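Local coordinates for protein peptidase, M20/M25/M40 family (PDB 4EWT) that probably hydrolyses the amide bond of N-acylated amino acids or similar substrates, as a metal-binding amidohydrolase of the M20 peptidase family, at residues L73-T85 with V130-P142. Residues are numbered along the deposited sequence; the frame is centred on the assembly and turned at random.
Sequences LAIRADFDALPIT and VVVIHQPAEEVPP. With MN (manganese (II) ion), chain E.
Residues 73-78 and 130-135 are adjacent parallel strands in the central sheet of an M20 metallopeptidase, with metal ligand Glu139 on the turn after 130-135 and Asp80, after 73-78, holding that turn. The backbones pair from Leu73 to Asp78, and just past this Phe79 N bonds Gln135 O at 2.8 Å. On one face Ile75 leans its CD1 on Val130 CG1 (3.8 Å) and packs CG1 against Val132 CG2; on the other, Ala74 CB meets Ile133 CD1. Further along that second face, Arg76, its CG anti to the backbone N (chi1 -179°) and its chain then bent at chi2, turns its NE and NH2 edge to Gln135 OE1, 3.1 and 3.0 Å away. The oxygen lies in the guanidinium plane, yet both nitrogens sit above one face of the amide, whose plane is turned 61° from theirs. Asp334 takes a salt bridge from Arg76 and a bond from Gln135 NE2, while Tyr338 also bonds OE1, contacts that would limit rotation of both groups. Beyond the strands, Phe79 lies alongside Pro136, whose CA sits over the rim of one ring face, and CZ comes within 3.6 Å of CB. Asp80 OD2 accepts Glu139 N at 2.8 Å through its syn lone pair and also bonds Ser30, tying the two loops together. Leu82 flanks the Glu139 carboxylate, whose OE2 binds manganese at 2.2 Å. Cys103, shared with the second manganese, His362 and a water join it in one site of the dinuclear centre characteristic of M20 catalytic domains.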
ATOM      1  N   LEU A  73     -41.500 -19.104  28.916  1.00 40.75           N
ATOM      2  CA  LEU A  73     -40.093 -18.786  28.897  1.00 38.04           C
ATOM      3  C   LEU A  73     -39.337 -19.940  28.274  1.00 35.68           C
ATOM      4  O   LEU A  73     -39.469 -21.087  28.713  1.00 34.32           O
ATOM      5  CB  LEU A  73     -39.578 -18.548  30.315  1.00 37.77           C
ATOM      6  CG  LEU A  73     -38.069 -18.350  30.469  1.00 35.97           C
ATOM      7  CD1 LEU A  73     -37.603 -17.069  29.763  1.00 35.92           C
ATOM      8  CD2 LEU A  73     -37.684 -18.327  31.936  1.00 35.80           C
ATOM      9  N   ALA A  74     -38.551 -19.630  27.246  1.00 34.11           N
ATOM     10  CA  ALA A  74     -37.698 -20.631  26.635  1.00 31.98           C
ATOM     11  C   ALA A  74     -36.305 -20.542  27.230  1.00 30.24           C
ATOM     12  O   ALA A  74     -35.772 -19.449  27.442  1.00 30.20           O
ATOM     13  CB  ALA A  74     -37.659 -20.472  25.131  1.00 32.01           C
ATOM     14  N   ILE A  75     -35.730 -21.702  27.522  1.00 28.68           N
ATOM     15  CA  ILE A  75     -34.349 -21.782  27.993  1.00 27.46           C
ATOM     16  C   ILE A  75     -33.563 -22.694  27.049  1.00 26.68           C
ATOM     17  O   ILE A  75     -34.041 -23.753  26.659  1.00 26.92           O
ATOM     18  CB  ILE A  75     -34.267 -22.224  29.480  1.00 27.30           C
ATOM     19  CG1 ILE A  75     -34.987 -23.555  29.705  1.00 26.73           C
ATOM     20  CG2 ILE A  75     -34.884 -21.136  30.378  1.00 29.03           C
ATOM     21  CD1 ILE A  75     -34.879 -24.077  31.123  1.00 27.14           C
ATOM     22  N   ARG A  76     -32.374 -22.259  26.657  1.00 26.15           N
ATOM     23  CA  ARG A  76     -31.692 -22.867  25.520  1.00 26.27           C
ATOM     24  C   ARG A  76     -30.338 -23.483  25.890  1.00 26.07           C
ATOM     25  O   ARG A  76     -29.540 -22.869  26.595  1.00 25.26           O
ATOM     26  CB  ARG A  76     -31.551 -21.822  24.406  1.00 26.44           C
ATOM     27  CG  ARG A  76     -30.885 -22.301  23.139  1.00 26.97           C
ATOM     28  CD  ARG A  76     -29.373 -22.153  23.204  1.00 25.94           C
ATOM     29  NE  ARG A  76     -28.836 -22.059  21.856  1.00 27.24           N
ATOM     30  CZ  ARG A  76     -27.646 -21.556  21.539  1.00 25.97           C
ATOM     31  NH1 ARG A  76     -26.811 -21.103  22.478  1.00 24.40           N
ATOM     32  NH2 ARG A  76     -27.304 -21.508  20.266  1.00 25.72           N
ATOM     33  N   ALA A  77     -30.115 -24.713  25.421  1.00 26.89           N
ATOM     34  CA  ALA A  77     -28.810 -25.380  25.510  1.00 27.58           C
ATOM     35  C   ALA A  77     -28.474 -26.027  24.175  1.00 28.43           C
ATOM     36  O   ALA A  77     -29.289 -26.752  23.615  1.00 29.38           O
ATOM     37  CB  ALA A  77     -28.811 -26.441  26.617  1.00 27.41           C
ATOM     38  N   ASP A  78     -27.270 -25.769  23.672  1.00 28.89           N
ATOM     39  CA  ASP A  78     -26.800 -26.397  22.429  1.00 30.61           C
ATOM     40  C   ASP A  78     -25.990 -27.664  22.715  1.00 31.32           C
ATOM     41  O   ASP A  78     -25.482 -27.840  23.833  1.00 31.28           O
ATOM     42  CB  ASP A  78     -26.029 -25.407  21.531  1.00 30.59           C
ATOM     43  CG  ASP A  78     -25.105 -24.474  22.314  1.00 31.43           C
ATOM     44  OD1 ASP A  78     -24.936 -24.630  23.547  1.00 33.58           O
ATOM     45  OD2 ASP A  78     -24.534 -23.569  21.681  1.00 32.92           O
ATOM     46  N   PHE A  79     -25.907 -28.557  21.728  1.00 32.43           N
ATOM     47  CA  PHE A  79     -25.266 -29.858  21.959  1.00 33.71           C
ATOM     48  C   PHE A  79     -24.319 -30.405  20.883  1.00 35.59           C
ATOM     49  O   PHE A  79     -23.841 -31.541  21.011  1.00 37.08           O
ATOM     50  CB  PHE A  79     -26.290 -30.925  22.373  1.00 34.16           C
ATOM     51  CG  PHE A  79     -27.328 -31.248  21.328  1.00 35.04           C
ATOM     52  CD1 PHE A  79     -27.081 -32.212  20.349  1.00 37.02           C
ATOM     53  CD2 PHE A  79     -28.583 -30.643  21.366  1.00 33.50           C
ATOM     54  CE1 PHE A  79     -28.059 -32.545  19.409  1.00 38.04           C
ATOM     55  CE2 PHE A  79     -29.571 -30.972  20.430  1.00 35.09           C
ATOM     56  CZ  PHE A  79     -29.308 -31.924  19.449  1.00 37.47           C
ATOM     57  N   ASP A  80     -24.039 -29.614  19.850  1.00 35.21           N
ATOM     58  CA  ASP A  80     -23.082 -30.029  18.819  1.00 37.62           C
ATOM     59  C   ASP A  80     -21.643 -29.820  19.279  1.00 37.86           C
ATOM     60  O   ASP A  80     -21.359 -28.935  20.098  1.00 36.59           O
ATOM     61  CB  ASP A  80     -23.331 -29.314  17.475  1.00 37.59           C
ATOM     62  CG  ASP A  80     -23.241 -27.790  17.580  1.00 36.14           C
ATOM     63  OD1 ASP A  80     -23.575 -27.210  18.642  1.00 34.12           O
ATOM     64  OD2 ASP A  80     -22.858 -27.160  16.570  1.00 37.20           O
ATOM     65  N   ALA A  81     -20.745 -30.647  18.753  1.00 40.24           N
ATOM     66  CA  ALA A  81     -19.316 -30.548  19.044  1.00 41.60           C
ATOM     67  C   ALA A  81     -18.548 -30.006  17.831  1.00 42.71           C
ATOM     68  O   ALA A  81     -19.164 -29.599  16.849  1.00 42.75           O
ATOM     69  CB  ALA A  81     -18.773 -31.896  19.472  1.00 43.38           C
ATOM     70  N   LEU A  82     -17.215 -30.022  17.901  1.00 44.46           N
ATOM     71  CA  LEU A  82     -16.353 -29.417  16.873  1.00 45.65           C
ATOM     72  C   LEU A  82     -15.339 -30.406  16.271  1.00 49.07           C
ATOM     73  O   LEU A  82     -14.999 -31.400  16.918  1.00 51.06           O
ATOM     74  CB  LEU A  82     -15.603 -28.226  17.471  1.00 44.26           C
ATOM     75  CG  LEU A  82     -16.400 -26.964  17.790  1.00 41.68           C
ATOM     76  CD1 LEU A  82     -15.749 -26.217  18.943  1.00 41.57           C
ATOM     77  CD2 LEU A  82     -16.510 -26.084  16.557  1.00 41.43           C
ATOM     78  N   PRO A  83     -14.855 -30.137  15.033  1.00 50.30           N
ATOM     79  CA  PRO A  83     -13.825 -30.978  14.401  1.00 53.82           C
ATOM     80  C   PRO A  83     -12.418 -30.711  14.964  1.00 54.67           C
ATOM     81  O   PRO A  83     -11.573 -30.124  14.283  1.00 55.26           O
ATOM     82  CB  PRO A  83     -13.903 -30.573  12.921  1.00 54.65           C
ATOM     83  CG  PRO A  83     -14.362 -29.147  12.952  1.00 51.27           C
ATOM     84  CD  PRO A  83     -15.326 -29.073  14.118  1.00 48.85           C
ATOM     85  N   ILE A  84     -12.187 -31.149  16.200  1.00 54.87           N
ATOM     86  CA  ILE A  84     -10.949 -30.868  16.929  1.00 55.73           C
ATOM     87  C   ILE A  84     -10.460 -32.127  17.648  1.00 58.78           C
ATOM     88  O   ILE A  84     -11.242 -32.814  18.313  1.00 58.34           O
ATOM     89  CB  ILE A  84     -11.161 -29.710  17.954  1.00 52.73           C
ATOM     90  CG1 ILE A  84     -11.369 -28.372  17.225  1.00 50.44           C
ATOM     91  CG2 ILE A  84      -9.995 -29.608  18.935  1.00 54.13           C
ATOM     92  CD1 ILE A  84     -12.177 -27.371  18.000  1.00 46.52           C
ATOM     93  N   THR A  85      -9.172 -32.384  17.573  1.00 61.71           N
ATOM     94  CA  THR A  85      -8.580 -33.519  18.216  1.00 65.06           C
ATOM     95  C   THR A  85      -8.277 -33.207  19.653  1.00 64.50           C
ATOM     96  O   THR A  85      -7.465 -32.360  19.923  1.00 64.65           O
ATOM     97  CB  THR A  85      -7.305 -33.889  17.491  1.00 68.87           C
ATOM     98  OG1 THR A  85      -7.655 -34.470  16.243  1.00 69.83           O
ATOM     99  CG2 THR A  85      -6.532 -34.862  18.284  1.00 72.85           C
ATOM    100  N   VAL A 130     -42.449 -23.688  30.600  1.00 39.17           N
ATOM    101  CA  VAL A 130     -41.049 -23.616  30.236  1.00 36.62           C
ATOM    102  C   VAL A 130     -40.908 -24.376  28.926  1.00 36.23           C
ATOM    103  O   VAL A 130     -41.427 -25.487  28.781  1.00 36.62           O
ATOM    104  CB  VAL A 130     -40.133 -24.277  31.282  1.00 35.48           C
ATOM    105  CG1 VAL A 130     -38.670 -24.088  30.901  1.00 33.57           C
ATOM    106  CG2 VAL A 130     -40.386 -23.713  32.661  1.00 36.50           C
ATOM    107  N   VAL A 131     -40.225 -23.763  27.971  1.00 35.41           N
ATOM    108  CA  VAL A 131     -39.834 -24.439  26.749  1.00 35.12           C
ATOM    109  C   VAL A 131     -38.318 -24.624  26.803  1.00 33.16           C
ATOM    110  O   VAL A 131     -37.564 -23.672  26.659  1.00 32.65           O
ATOM    111  CB  VAL A 131     -40.251 -23.638  25.476  1.00 36.39           C
ATOM    112  CG1 VAL A 131     -39.697 -24.282  24.218  1.00 35.59           C
ATOM    113  CG2 VAL A 131     -41.771 -23.544  25.385  1.00 39.96           C
ATOM    114  N   VAL A 132     -37.882 -25.854  27.022  1.00 32.55           N
ATOM    115  CA  VAL A 132     -36.471 -26.163  26.982  1.00 31.57           C
ATOM    116  C   VAL A 132     -36.095 -26.464  25.539  1.00 32.40           C
ATOM    117  O   VAL A 132     -36.725 -27.306  24.894  1.00 34.00           O
ATOM    118  CB  VAL A 132     -36.134 -27.353  27.888  1.00 31.44           C
ATOM    119  CG1 VAL A 132     -34.651 -27.651  27.835  1.00 29.78           C
ATOM    120  CG2 VAL A 132     -36.580 -27.058  29.309  1.00 30.95           C
ATOM    121  N   ILE A 133     -35.083 -25.754  25.040  1.00 31.33           N
ATOM    122  CA  ILE A 133     -34.599 -25.917  23.680  1.00 32.18           C
ATOM    123  C   ILE A 133     -33.236 -26.602  23.701  1.00 31.66           C
ATOM    124  O   ILE A 133     -32.249 -26.022  24.155  1.00 31.20           O
ATOM    125  CB  ILE A 133     -34.490 -24.540  22.952  1.00 32.09           C
ATOM    126  CG1 ILE A 133     -35.865 -23.873  22.841  1.00 32.94           C
ATOM    127  CG2 ILE A 133     -33.859 -24.691  21.562  1.00 32.60           C
ATOM    128  CD1 ILE A 133     -35.812 -22.412  22.389  1.00 34.49           C
ATOM    129  N   HIS A 134     -33.189 -27.842  23.223  1.00 32.47           N
ATOM    130  CA  HIS A 134     -31.927 -28.538  23.020  1.00 32.48           C
ATOM    131  C   HIS A 134     -31.555 -28.414  21.542  1.00 33.39           C
ATOM    132  O   HIS A 134     -32.187 -29.032  20.681  1.00 34.88           O
ATOM    133  CB  HIS A 134     -32.032 -30.009  23.455  1.00 33.63           C
ATOM    134  CG  HIS A 134     -32.062 -30.201  24.940  1.00 32.36           C
ATOM    135  ND1 HIS A 134     -33.208 -30.550  25.623  1.00 33.83           N
ATOM    136  CD2 HIS A 134     -31.084 -30.104  25.873  1.00 30.93           C
ATOM    137  CE1 HIS A 134     -32.933 -30.665  26.911  1.00 32.05           C
ATOM    138  NE2 HIS A 134     -31.653 -30.391  27.090  1.00 31.53           N
ATOM    139  N   GLN A 135     -30.541 -27.595  21.262  1.00 32.79           N
ATOM    140  CA  GLN A 135     -30.219 -27.174  19.898  1.00 33.55           C
ATOM    141  C   GLN A 135     -28.968 -27.843  19.331  1.00 34.30           C
ATOM    142  O   GLN A 135     -27.914 -27.824  19.964  1.00 33.12           O
ATOM    143  CB  GLN A 135     -30.057 -25.648  19.846  1.00 32.74           C
ATOM    144  CG  GLN A 135     -29.963 -25.058  18.440  1.00 33.14           C
ATOM    145  CD  GLN A 135     -29.247 -23.726  18.422  1.00 33.19           C
ATOM    146  OE1 GLN A 135     -29.721 -22.736  18.985  1.00 31.84           O
ATOM    147  NE2 GLN A 135     -28.088 -23.693  17.776  1.00 32.73           N
ATOM    148  N   PRO A 136     -29.083 -28.440  18.132  1.00 36.62           N
ATOM    149  CA  PRO A 136     -27.919 -28.928  17.406  1.00 38.20           C
ATOM    150  C   PRO A 136     -27.303 -27.820  16.550  1.00 38.35           C
ATOM    151  O   PRO A 136     -27.840 -26.707  16.490  1.00 37.51           O
ATOM    152  CB  PRO A 136     -28.521 -29.990  16.486  1.00 40.77           C
ATOM    153  CG  PRO A 136     -29.861 -29.466  16.162  1.00 41.03           C
ATOM    154  CD  PRO A 136     -30.334 -28.793  17.436  1.00 38.46           C
ATOM    155  N   ALA A 137     -26.179 -28.130  15.911  1.00 39.88           N
ATOM    156  CA  ALA A 137     -25.680 -27.360  14.764  1.00 41.05           C
ATOM    157  C   ALA A 137     -25.389 -25.876  15.025  1.00 39.39           C
ATOM    158  O   ALA A 137     -25.444 -25.068  14.105  1.00 40.26           O
ATOM    159  CB  ALA A 137     -26.649 -27.517  13.578  1.00 43.03           C
ATOM    160  N   GLU A 138     -25.065 -25.524  16.266  1.00 38.09           N
ATOM    161  CA  GLU A 138     -24.740 -24.136  16.613  1.00 37.02           C
ATOM    162  C   GLU A 138     -23.465 -23.653  15.908  1.00 37.21           C
ATOM    163  O   GLU A 138     -23.378 -22.501  15.496  1.00 37.12           O
ATOM    164  CB  GLU A 138     -24.615 -23.980  18.140  1.00 35.44           C
ATOM    165  CG  GLU A 138     -24.444 -22.538  18.646  1.00 36.21           C
ATOM    166  CD  GLU A 138     -23.026 -21.986  18.493  1.00 37.92           C
ATOM    167  OE1 GLU A 138     -22.051 -22.770  18.618  1.00 38.82           O
ATOM    168  OE2 GLU A 138     -22.890 -20.761  18.251  1.00 36.67           O
ATOM    169  N   GLU A 139     -22.493 -24.548  15.752  1.00 38.43           N
ATOM    170  CA  GLU A 139     -21.127 -24.170  15.375  1.00 38.68           C
ATOM    171  C   GLU A 139     -20.878 -23.866  13.902  1.00 39.95           C
ATOM    172  O   GLU A 139     -19.950 -23.115  13.564  1.00 39.55           O
ATOM    173  CB  GLU A 139     -20.139 -25.240  15.848  1.00 39.67           C
ATOM    174  CG  GLU A 139     -20.062 -25.373  17.364  1.00 38.77           C
ATOM    175  CD  GLU A 139     -19.345 -24.209  18.037  1.00 38.41           C
ATOM    176  OE1 GLU A 139     -19.049 -23.188  17.376  1.00 37.43           O
ATOM    177  OE2 GLU A 139     -19.077 -24.315  19.253  1.00 38.93           O
ATOM    178  N   VAL A 140     -21.679 -24.470  13.028  1.00 41.37           N
ATOM    179  CA  VAL A 140     -21.445 -24.379  11.583  1.00 43.11           C
ATOM    180  C   VAL A 140     -22.660 -23.771  10.879  1.00 43.53           C
ATOM    181  O   VAL A 140     -23.771 -24.268  11.042  1.00 43.61           O
ATOM    182  CB  VAL A 140     -21.102 -25.767  10.964  1.00 45.66           C
ATOM    183  CG1 VAL A 140     -20.636 -25.620   9.518  1.00 47.69           C
ATOM    184  CG2 VAL A 140     -20.045 -26.487  11.788  1.00 45.24           C
ATOM    185  N   PRO A 141     -22.451 -22.676  10.113  1.00 43.81           N
ATOM    186  CA  PRO A 141     -23.510 -22.086   9.278  1.00 44.89           C
ATOM    187  C   PRO A 141     -24.157 -23.144   8.369  1.00 47.85           C
ATOM    188  O   PRO A 141     -23.452 -24.022   7.866  1.00 49.77           O
ATOM    189  CB  PRO A 141     -22.758 -21.053   8.430  1.00 45.19           C
ATOM    190  CG  PRO A 141     -21.567 -20.680   9.248  1.00 43.48           C
ATOM    191  CD  PRO A 141     -21.192 -21.903  10.046  1.00 43.01           C
ATOM    192  N   PRO A 142     -25.488 -23.074   8.150  1.00 48.95           N
ATOM    193  CA  PRO A 142     -26.452 -22.049   8.576  1.00 47.79           C
ATOM    194  C   PRO A 142     -26.863 -22.125  10.052  1.00 45.40           C
ATOM    195  O   PRO A 142     -27.562 -21.237  10.534  1.00 44.52           O
ATOM    196  CB  PRO A 142     -27.660 -22.328   7.680  1.00 50.62           C
ATOM    197  CG  PRO A 142     -27.609 -23.795   7.450  1.00 52.43           C
ATOM    198  CD  PRO A 142     -26.151 -24.160   7.399  1.00 51.91           C
TER
HETATM  199 MN    MN E 401     -18.054 -22.510  19.882  1.00 55.48          MN
HETATM  200  O   HOH W   1     -19.083 -27.216  20.353  1.00 14.53           O
HETATM  201  O   HOH W   2     -20.314 -21.613  19.838  1.00 31.85           O